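Local coordinates for spore germination protein B3 (Bacillus subtilis subsp. subtilis, PDB 3N54) that takes part, as a lipoprotein of a spore germinant receptor, in the germination response to L-asparagine, glucose, fructose and potassium ions, at residues Thr24-Leu29 and Val44-His49; His19-Thr24 and Glu55-Val60; Gln85-Val90 and Gly188-Val193. All coordinates share one frame; numbering follows the deposited sequence.

Interaction 1. Residues Thr24-Leu29 and Val44-His49; sequences TYQNLL and VNVTSH
The side chain of Gln26 runs beside that of His49, both pointing the same way, and its amide plane is turned 85° from the imidazole, almost perpendicular. The amide comes to the ring's edge, with Gln26 CD in the ring plane at 3.7 Å from His49 CD2; which of its two ends is nitrogen is doubtful here. Gln26 CB also rests 3.9 Å from Val46 CG1, so the glutamine chain touches both His49 and Val46. Backbone bonds fasten the two segments: Asn27 N gives to Ser48 O, Leu29 N to Asn45 O, and Thr47 N to Asn27 O, the last at 2.9 Å. Asn27 O also takes a weak bond from Thr47 OG1 (3.3 Å). With Thr47 chi1 at 57°, OG1 sits between the backbone N and carbonyl carbon, while CG2 is left to press on Leu29 CD1 at 3.4 Å, tighter than usual for two methyls. On the neighbouring strand 8-15 side, Gln26 pairs through its backbone with Gly10, and Leu28 with Ala8. The antiparallel contact thus ties strand 21-28 to the start of strand 46-55, where the chain bends sharply through Thr47 and Ser48. Its chemistry is chiefly that of main-chain bonds at the surface: Asn27 O takes one good bond and one weak one, both from Thr47, at the bend, and the side chains add small apolar touches.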
loop_
_atom_site.group_PDB
_atom_site.type_symbol
_atom_site.label_atom_id
_atom_site.label_comp_id
_atom_site.label_asym_id
_atom_site.label_seq_id
_atom_site.Cartn_x
_atom_site.Cartn_y
_atom_site.Cartn_z
ATOM N N THR A 24 -11.331 -11.319 -29.555
ATOM C CA THR A 24 -10.608 -10.141 -30.019
ATOM C C THR A 24 -11.619 -9.055 -30.353
ATOM O O THR A 24 -12.354 -9.161 -31.332
ATOM C CB THR A 24 -9.736 -10.431 -31.253
ATOM O OG1 THR A 24 -8.931 -11.589 -31.016
ATOM C CG2 THR A 24 -8.817 -9.232 -31.561
ATOM N N TYR A 25 -11.675 -8.025 -29.515
ATOM C CA TYR A 25 -12.543 -6.888 -29.771
ATOM C C TYR A 25 -11.950 -6.053 -30.901
ATOM O O TYR A 25 -10.753 -6.135 -31.180
ATOM C CB TYR A 25 -12.759 -6.067 -28.502
ATOM C CG TYR A 25 -13.675 -6.764 -27.525
ATOM C CD1 TYR A 25 -13.210 -7.798 -26.718
ATOM C CD2 TYR A 25 -15.013 -6.406 -27.431
ATOM C CE1 TYR A 25 -14.053 -8.448 -25.833
ATOM C CE2 TYR A 25 -15.865 -7.046 -26.548
ATOM C CZ TYR A 25 -15.379 -8.064 -25.749
ATOM O OH TYR A 25 -16.233 -8.693 -24.873
ATOM N N GLN A 26 -12.802 -5.279 -31.561
ATOM C CA GLN A 26 -12.420 -4.540 -32.761
ATOM C C GLN A 26 -12.970 -3.119 -32.742
ATOM O O GLN A 26 -14.125 -2.891 -32.384
ATOM C CB GLN A 26 -12.978 -5.246 -34.000
ATOM C CG GLN A 26 -12.684 -6.760 -34.092
ATOM C CD GLN A 26 -11.218 -7.066 -34.325
ATOM O OE1 GLN A 26 -10.755 -8.178 -34.072
ATOM N NE2 GLN A 26 -10.484 -6.087 -34.821
ATOM N N ASN A 27 -12.131 -2.170 -33.137
ATOM C CA ASN A 27 -12.533 -0.787 -33.279
ATOM C C ASN A 27 -12.813 -0.582 -34.755
ATOM O O ASN A 27 -11.888 -0.473 -35.563
ATOM C CB ASN A 27 -11.431 0.134 -32.759
ATOM C CG ASN A 27 -11.144 -0.082 -31.277
ATOM O OD1 ASN A 27 -9.997 -0.313 -30.874
ATOM N ND2 ASN A 27 -12.185 -0.031 -30.467
ATOM N N LEU A 28 -14.093 -0.556 -35.115
ATOM C CA LEU A 28 -14.479 -0.543 -36.528
ATOM C C LEU A 28 -14.145 0.788 -37.204
ATOM O O LEU A 28 -14.334 1.862 -36.625
ATOM C CB LEU A 28 -15.966 -0.874 -36.694
ATOM C CG LEU A 28 -16.422 -2.199 -36.065
ATOM C CD1 LEU A 28 -17.898 -2.411 -36.322
ATOM C CD2 LEU A 28 -15.597 -3.386 -36.576
ATOM N N LEU A 29 -13.640 0.689 -38.431
ATOM C CA LEU A 29 -13.263 1.848 -39.224
ATOM C C LEU A 29 -14.524 2.605 -39.620
ATOM O O LEU A 29 -15.467 1.993 -40.104
ATOM C CB LEU A 29 -12.499 1.400 -40.472
ATOM C CG LEU A 29 -11.862 2.485 -41.338
ATOM C CD1 LEU A 29 -10.764 3.212 -40.578
ATOM C CD2 LEU A 29 -11.318 1.883 -42.639
ATOM N N VAL A 44 -15.523 -5.418 -41.678
ATOM C CA VAL A 44 -14.267 -6.110 -41.417
ATOM C C VAL A 44 -13.099 -5.153 -41.208
ATOM O O VAL A 44 -12.133 -5.494 -40.526
ATOM C CB VAL A 44 -13.944 -7.084 -42.584
ATOM C CG1 VAL A 44 -12.450 -7.372 -42.670
ATOM C CG2 VAL A 44 -14.759 -8.365 -42.432
ATOM N N ASN A 45 -13.183 -3.960 -41.787
ATOM C CA ASN A 45 -12.107 -2.990 -41.657
ATOM C C ASN A 45 -12.121 -2.330 -40.286
ATOM O O ASN A 45 -13.166 -1.900 -39.803
ATOM C CB ASN A 45 -12.195 -1.943 -42.758
ATOM C CG ASN A 45 -12.013 -2.542 -44.132
ATOM O OD1 ASN A 45 -12.937 -2.551 -44.942
ATOM N ND2 ASN A 45 -10.827 -3.076 -44.392
ATOM N N VAL A 46 -10.950 -2.269 -39.666
ATOM C CA VAL A 46 -10.809 -1.697 -38.345
ATOM C C VAL A 46 -9.753 -0.613 -38.371
ATOM O O VAL A 46 -8.912 -0.579 -39.266
ATOM C CB VAL A 46 -10.401 -2.770 -37.308
ATOM C CG1 VAL A 46 -11.421 -3.896 -37.279
ATOM C CG2 VAL A 46 -9.013 -3.318 -37.606
ATOM N N THR A 47 -9.820 0.290 -37.403
ATOM C CA THR A 47 -8.773 1.280 -37.221
ATOM C C THR A 47 -7.665 0.585 -36.454
ATOM O O THR A 47 -6.487 0.785 -36.717
ATOM C CB THR A 47 -9.272 2.507 -36.454
ATOM O OG1 THR A 47 -9.799 2.093 -35.188
ATOM C CG2 THR A 47 -10.360 3.216 -37.245
ATOM N N SER A 48 -8.069 -0.243 -35.497
ATOM C CA SER A 48 -7.156 -1.056 -34.724
ATOM C C SER A 48 -7.938 -2.195 -34.090
ATOM O O SER A 48 -9.169 -2.158 -34.034
ATOM C CB SER A 48 -6.509 -0.226 -33.623
ATOM O OG SER A 48 -7.462 0.108 -32.623
ATOM N N HIS A 49 -7.221 -3.207 -33.612
ATOM C CA HIS A 49 -7.843 -4.259 -32.822
ATOM C C HIS A 49 -7.979 -3.704 -31.423
ATOM O O HIS A 49 -7.184 -2.875 -31.011
ATOM C CB HIS A 49 -7.008 -5.538 -32.820
ATOM C CG HIS A 49 -6.758 -6.084 -34.190
ATOM N ND1 HIS A 49 -5.507 -6.103 -34.767
ATOM C CD2 HIS A 49 -7.608 -6.582 -35.119
ATOM C CE1 HIS A 49 -5.595 -6.611 -35.984
ATOM N NE2 HIS A 49 -6.859 -6.911 -36.221
#

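Interaction 2. Residues His19-Thr24 and Glu55-Val60; sequences HQYKLT and EAVSDV. With SO4 (sulfate ion), chain C.
Tyr21 lies against Glu55 and Val57. Its CB sits 3.5 Å from Glu55 O. With chi1 at -66°, CG stands beside the backbone N and anti to the carbonyl carbon, which leaves CG 4.0 Å from the same Glu55 O. CD1 is still near it, at 3.7 Å from Glu55 O, and both Glu55 O and Val57 O lie at the ring's edge, near its plane. CE1 then reaches the valine, 3.5 Å from Val57 CB. At the tip, Tyr21 OH is 4.2 Å from Val57 O. The backbone sets the base of this arrangement: Tyr21 N gives to Glu55 O at 2.6 Å and Glu55 N gives to Tyr21 O at 3.0 Å, an antiparallel hydrogen-bonded pair. A sulfate ion, probably from the crystallisation liquor, lies between the two segments near Gln20 N, Val57 N and the CD1-CE1 side of the phenol ring, but its modelled contacts are too short in places for their details to be trusted. Beyond Val57, Ser58 takes the N-cap position of helix 59-63, and Ile62 of that helix touches both Tyr21 and Val57. The contact therefore closes the end of the strand pair 21-28 and 46-55 just before the chain enters the helix, and one carbonyl oxygen, Glu55 O, both takes the Tyr21 amide and lies at the edge of its ring.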
loop_
_atom_site.group_PDB
_atom_site.type_symbol
_atom_site.label_atom_id
_atom_site.label_comp_id
_atom_site.label_asym_id
_atom_site.label_seq_id
_atom_site.Cartn_x
_atom_site.Cartn_y
_atom_site.Cartn_z
ATOM N N HIS A 19 -6.473 -25.010 -27.856
ATOM C CA HIS A 19 -7.722 -25.099 -27.098
ATOM C C HIS A 19 -7.860 -24.066 -25.965
ATOM O O HIS A 19 -7.567 -24.310 -24.794
ATOM C CB HIS A 19 -7.908 -26.530 -26.567
ATOM C CG HIS A 19 -8.276 -27.524 -27.629
ATOM N ND1 HIS A 19 -9.004 -28.665 -27.363
ATOM C CD2 HIS A 19 -8.054 -27.528 -28.966
ATOM C CE1 HIS A 19 -9.184 -29.346 -28.482
ATOM N NE2 HIS A 19 -8.621 -28.675 -29.471
ATOM N N GLN A 20 -8.289 -22.890 -26.359
ATOM C CA GLN A 20 -8.679 -21.872 -25.432
ATOM C C GLN A 20 -9.529 -20.911 -26.226
ATOM O O GLN A 20 -9.462 -20.875 -27.448
ATOM C CB GLN A 20 -7.467 -21.192 -24.782
ATOM C CG GLN A 20 -6.473 -20.548 -25.728
ATOM C CD GLN A 20 -5.092 -20.355 -25.096
ATOM O OE1 GLN A 20 -4.186 -19.785 -25.713
ATOM N NE2 GLN A 20 -4.926 -20.839 -23.868
ATOM N N TYR A 21 -10.359 -20.166 -25.531
ATOM C CA TYR A 21 -11.158 -19.162 -26.174
ATOM C C TYR A 21 -10.329 -17.895 -26.320
ATOM O O TYR A 21 -9.548 -17.546 -25.437
ATOM C CB TYR A 21 -12.436 -18.932 -25.384
ATOM C CG TYR A 21 -13.301 -20.152 -25.419
ATOM C CD1 TYR A 21 -13.307 -21.061 -24.371
ATOM C CD2 TYR A 21 -14.074 -20.430 -26.534
ATOM C CE1 TYR A 21 -14.095 -22.207 -24.425
ATOM C CE2 TYR A 21 -14.856 -21.553 -26.600
ATOM C CZ TYR A 21 -14.866 -22.441 -25.541
ATOM O OH TYR A 21 -15.639 -23.569 -25.618
ATOM N N LYS A 22 -10.471 -17.249 -27.472
ATOM C CA LYS A 22 -9.822 -15.985 -27.733
ATOM C C LYS A 22 -10.860 -15.024 -28.274
ATOM O O LYS A 22 -11.393 -15.231 -29.355
ATOM C CB LYS A 22 -8.653 -16.130 -28.714
ATOM C CG LYS A 22 -7.820 -14.856 -28.829
ATOM C CD LYS A 22 -6.526 -15.032 -29.621
ATOM C CE LYS A 22 -6.773 -15.038 -31.125
ATOM N NZ LYS A 22 -5.505 -14.799 -31.912
ATOM N N LEU A 23 -11.175 -14.000 -27.485
ATOM C CA LEU A 23 -12.071 -12.938 -27.903
ATOM C C LEU A 23 -11.219 -11.752 -28.300
ATOM O O LEU A 23 -10.440 -11.265 -27.490
ATOM C CB LEU A 23 -13.017 -12.530 -26.782
ATOM C CG LEU A 23 -14.206 -13.443 -26.498
ATOM C CD1 LEU A 23 -13.763 -14.770 -25.895
ATOM C CD2 LEU A 23 -15.192 -12.739 -25.577
ATOM N N THR A 24 -11.331 -11.319 -29.555
ATOM C CA THR A 24 -10.608 -10.141 -30.019
ATOM C C THR A 24 -11.619 -9.055 -30.353
ATOM O O THR A 24 -12.354 -9.161 -31.332
ATOM C CB THR A 24 -9.736 -10.431 -31.253
ATOM O OG1 THR A 24 -8.931 -11.589 -31.016
ATOM C CG2 THR A 24 -8.817 -9.232 -31.561
ATOM N N GLU A 55 -8.874 -17.301 -22.566
ATOM C CA GLU A 55 -9.386 -18.127 -21.491
ATOM C C GLU A 55 -9.625 -19.574 -21.895
ATOM O O GLU A 55 -10.137 -19.851 -22.977
ATOM C CB GLU A 55 -10.703 -17.557 -20.979
ATOM C CG GLU A 55 -11.168 -18.244 -19.709
ATOM C CD GLU A 55 -12.375 -17.589 -19.086
ATOM O OE1 GLU A 55 -13.120 -16.887 -19.804
ATOM O OE2 GLU A 55 -12.574 -17.787 -17.870
ATOM N N ALA A 56 -9.256 -20.492 -21.003
ATOM C CA ALA A 56 -9.589 -21.905 -21.157
ATOM C C ALA A 56 -10.931 -22.101 -20.472
ATOM O O ALA A 56 -11.096 -21.684 -19.329
ATOM C CB ALA A 56 -8.534 -22.766 -20.516
ATOM N N VAL A 57 -11.905 -22.695 -21.159
ATOM C CA VAL A 57 -13.230 -22.973 -20.556
ATOM C C VAL A 57 -13.722 -24.383 -20.951
ATOM O O VAL A 57 -13.655 -24.754 -22.117
ATOM C CB VAL A 57 -14.284 -21.866 -20.924
ATOM C CG1 VAL A 57 -15.642 -22.193 -20.363
ATOM C CG2 VAL A 57 -13.839 -20.493 -20.429
ATOM N N SER A 58 -14.215 -25.162 -19.980
ATOM C CA SER A 58 -14.643 -26.554 -20.242
ATOM C C SER A 58 -15.999 -26.593 -20.931
ATOM O O SER A 58 -16.772 -25.632 -20.862
ATOM C CB SER A 58 -14.706 -27.388 -18.950
ATOM O OG SER A 58 -15.819 -27.036 -18.132
ATOM N N ASP A 59 -16.281 -27.705 -21.601
ATOM C CA ASP A 59 -17.574 -27.902 -22.250
ATOM C C ASP A 59 -18.692 -27.794 -21.225
ATOM O O ASP A 59 -19.746 -27.234 -21.517
ATOM C CB ASP A 59 -17.636 -29.269 -22.950
ATOM C CG ASP A 59 -16.771 -29.325 -24.199
ATOM O OD1 ASP A 59 -16.231 -28.265 -24.604
ATOM O OD2 ASP A 59 -16.642 -30.429 -24.778
ATOM N N VAL A 60 -18.440 -28.336 -20.032
ATOM C CA VAL A 60 -19.382 -28.275 -18.917
ATOM C C VAL A 60 -19.666 -26.827 -18.484
ATOM O O VAL A 60 -20.804 -26.509 -18.157
ATOM C CB VAL A 60 -18.878 -29.122 -17.712
ATOM C CG1 VAL A 60 -19.762 -28.942 -16.486
ATOM C CG2 VAL A 60 -18.825 -30.592 -18.087
HETATM S S SO4 C . -10.824 -24.626 -23.917
HETATM O O1 SO4 C . -11.584 -23.474 -23.468
HETATM O O2 SO4 C . -10.528 -24.469 -25.335
HETATM O O3 SO4 C . -9.605 -24.679 -23.116
HETATM O O4 SO4 C . -11.584 -25.859 -23.735
#

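Interaction 3. Residues Gln85-Val90 and Gly188-Val193; sequences QNVDQV and GSNKLV
Asn86 and Asn190 meet through their amides; the side chains cross obliquely, their amide planes 88° apart. Asn86 has CG anti to its backbone N (chi1 -177°), and OD1 is gripped by two donors: Gln89 N gives to it at 3.1 Å, the capping bond at the start of helix 87-94, and Asn190 ND2 gives to it at 2.9 Å. Both donors are well out of the carbonyl plane, one on each side. The Asn86 amide also packs on the partner's chain, with CG 3.4 Å from Asn190 CB. Asn190 itself has a left-handed backbone conformation and a chi1 of -136°, away from the staggered positions. Its amide is bonded at both ends, ND2 to Asn86 OD1 and OD1 to Ser159 OG on helix 152-160, consistent with holding this rotation. ND2 also lies 3.1 Å from Asp88 CB, a snug fit, while Val87 CG2 comes to 4.0 Å from Asn190 CG, the two side chains crossing at about a right angle. Next along, Asn190 O takes the N-H of Val87 at 3.1 Å, so one residue answers the cap through its side chain and the first helical turn through its backbone. Ser189 OG accepts from Lys191 N at 3.2 Å, forming an ST turn that spans Asn190. The extended Lys191 side chain starts with CG at 3.8 Å from Gln85 O and ends in a weak bond to Asn84 O. The junction between helices 79-84 and 87-94 is thereby tied to the turn entering strand 191-196. Largely buried, Asn190 has its amide and carbonyl oxygen satisfied, and its carbonyl would probably interact favourably with the positive end of the helix dipole.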
loop_
_atom_site.group_PDB
_atom_site.type_symbol
_atom_site.label_atom_id
_atom_site.label_comp_id
_atom_site.label_asym_id
_atom_site.label_seq_id
_atom_site.Cartn_x
_atom_site.Cartn_y
_atom_site.Cartn_z
ATOM N N GLN A 85 0.703 5.085 -13.581
ATOM C CA GLN A 85 -0.724 5.415 -13.727
ATOM C C GLN A 85 -1.435 5.696 -12.420
ATOM O O GLN A 85 -1.168 5.048 -11.404
ATOM C CB GLN A 85 -1.453 4.260 -14.402
ATOM C CG GLN A 85 -0.846 3.793 -15.709
ATOM C CD GLN A 85 -0.792 4.885 -16.766
ATOM O OE1 GLN A 85 -1.552 5.859 -16.723
ATOM N NE2 GLN A 85 0.112 4.723 -17.725
ATOM N N ASN A 86 -2.343 6.669 -12.468
ATOM C CA ASN A 86 -3.254 6.959 -11.376
ATOM C C ASN A 86 -4.027 5.676 -11.083
ATOM O O ASN A 86 -4.765 5.183 -11.940
ATOM C CB ASN A 86 -4.200 8.096 -11.777
ATOM C CG ASN A 86 -5.134 8.512 -10.656
ATOM O OD1 ASN A 86 -5.727 7.673 -9.975
ATOM N ND2 ASN A 86 -5.282 9.817 -10.466
ATOM N N VAL A 87 -3.841 5.121 -9.887
ATOM C CA VAL A 87 -4.418 3.810 -9.563
ATOM C C VAL A 87 -5.947 3.844 -9.494
ATOM O O VAL A 87 -6.600 2.886 -9.893
ATOM C CB VAL A 87 -3.809 3.201 -8.265
ATOM C CG1 VAL A 87 -2.289 3.045 -8.428
ATOM C CG2 VAL A 87 -4.141 4.033 -7.034
ATOM N N ASP A 88 -6.505 4.943 -9.004
ATOM C CA ASP A 88 -7.952 5.105 -8.956
ATOM C C ASP A 88 -8.545 5.113 -10.368
ATOM O O ASP A 88 -9.546 4.462 -10.628
ATOM C CB ASP A 88 -8.332 6.384 -8.224
ATOM C CG ASP A 88 -9.818 6.488 -7.981
ATOM O OD1 ASP A 88 -10.290 5.885 -6.996
ATOM O OD2 ASP A 88 -10.514 7.179 -8.762
ATOM N N GLN A 89 -7.898 5.834 -11.275
ATOM C CA GLN A 89 -8.353 5.908 -12.657
ATOM C C GLN A 89 -8.257 4.552 -13.339
ATOM O O GLN A 89 -9.160 4.178 -14.092
ATOM C CB GLN A 89 -7.574 6.976 -13.433
ATOM C CG GLN A 89 -7.899 8.391 -12.991
ATOM C CD GLN A 89 -7.120 9.452 -13.772
ATOM O OE1 GLN A 89 -6.182 9.124 -14.495
ATOM N NE2 GLN A 89 -7.506 10.723 -13.620
ATOM N N VAL A 90 -7.176 3.818 -13.062
ATOM C CA VAL A 90 -6.993 2.461 -13.601
ATOM C C VAL A 90 -8.096 1.507 -13.136
ATOM O O VAL A 90 -8.695 0.810 -13.946
ATOM C CB VAL A 90 -5.625 1.841 -13.187
ATOM C CG1 VAL A 90 -5.556 0.356 -13.565
ATOM C CG2 VAL A 90 -4.457 2.611 -13.807
ATOM N N GLY A 188 -2.693 13.464 -5.252
ATOM C CA GLY A 188 -2.793 14.133 -6.542
ATOM C C GLY A 188 -2.602 13.150 -7.682
ATOM O O GLY A 188 -3.566 12.772 -8.350
ATOM N N SER A 189 -1.356 12.732 -7.895
ATOM C CA SER A 189 -1.032 11.797 -8.969
ATOM C C SER A 189 -1.646 10.425 -8.725
ATOM O O SER A 189 -2.013 9.720 -9.663
ATOM C CB SER A 189 0.476 11.640 -9.095
ATOM O OG SER A 189 1.002 10.996 -7.945
ATOM N N ASN A 190 -1.731 10.041 -7.454
ATOM C CA ASN A 190 -2.249 8.739 -7.082
ATOM C C ASN A 190 -1.330 7.636 -7.640
ATOM O O ASN A 190 -1.784 6.538 -7.968
ATOM C CB ASN A 190 -3.681 8.608 -7.608
ATOM C CG ASN A 190 -4.633 8.001 -6.613
ATOM O OD1 ASN A 190 -4.298 7.741 -5.465
ATOM N ND2 ASN A 190 -5.848 7.788 -7.058
ATOM N N LYS A 191 -0.038 7.950 -7.745
ATOM C CA LYS A 191 0.972 7.031 -8.255
ATOM C C LYS A 191 1.885 6.558 -7.140
ATOM O O LYS A 191 2.078 7.257 -6.133
ATOM C CB LYS A 191 1.823 7.709 -9.330
ATOM C CG LYS A 191 1.061 8.049 -10.585
ATOM C CD LYS A 191 1.948 8.730 -11.614
ATOM C CE LYS A 191 1.160 9.067 -12.870
ATOM N NZ LYS A 191 2.021 9.650 -13.929
ATOM N N LEU A 192 2.458 5.373 -7.321
ATOM C CA LEU A 192 3.401 4.838 -6.351
ATOM C C LEU A 192 4.747 5.524 -6.585
ATOM O O LEU A 192 5.258 5.524 -7.708
ATOM C CB LEU A 192 3.506 3.312 -6.456
ATOM C CG LEU A 192 4.517 2.614 -5.529
ATOM C CD1 LEU A 192 4.042 1.211 -5.126
ATOM C CD2 LEU A 192 5.928 2.560 -6.156
ATOM N N VAL A 193 5.301 6.126 -5.533
ATOM C CA VAL A 193 6.572 6.862 -5.636
ATOM C C VAL A 193 7.733 6.124 -4.971
ATOM O O VAL A 193 8.884 6.539 -5.101
ATOM C CB VAL A 193 6.459 8.287 -5.055
ATOM C CG1 VAL A 193 5.470 9.123 -5.879
ATOM C CG2 VAL A 193 6.057 8.249 -3.588
#

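How the interactions relate
Interactions 1 and 2 lie on one three-stranded antiparallel sheet, their centres about 21 Å apart. They share Thr24 and use strand 21-28 against opposite ends of strand 46-55, so one fastens the beginning of that antiparallel strand pair and the other its exit into helix 59-63. Along the chain, interaction 1 falls within the span bounded by interaction 2. Interaction 3 comes later, its centre about 30 Å from that of interaction 1 and 33 Å from that of interaction 2, touching neither. It joins helix 87-94, in the N-terminal half of the chain, to strand 191-196, an outer strand of the five-stranded mixed sheet, in the C-terminal half, bringing together segments far apart in sequence.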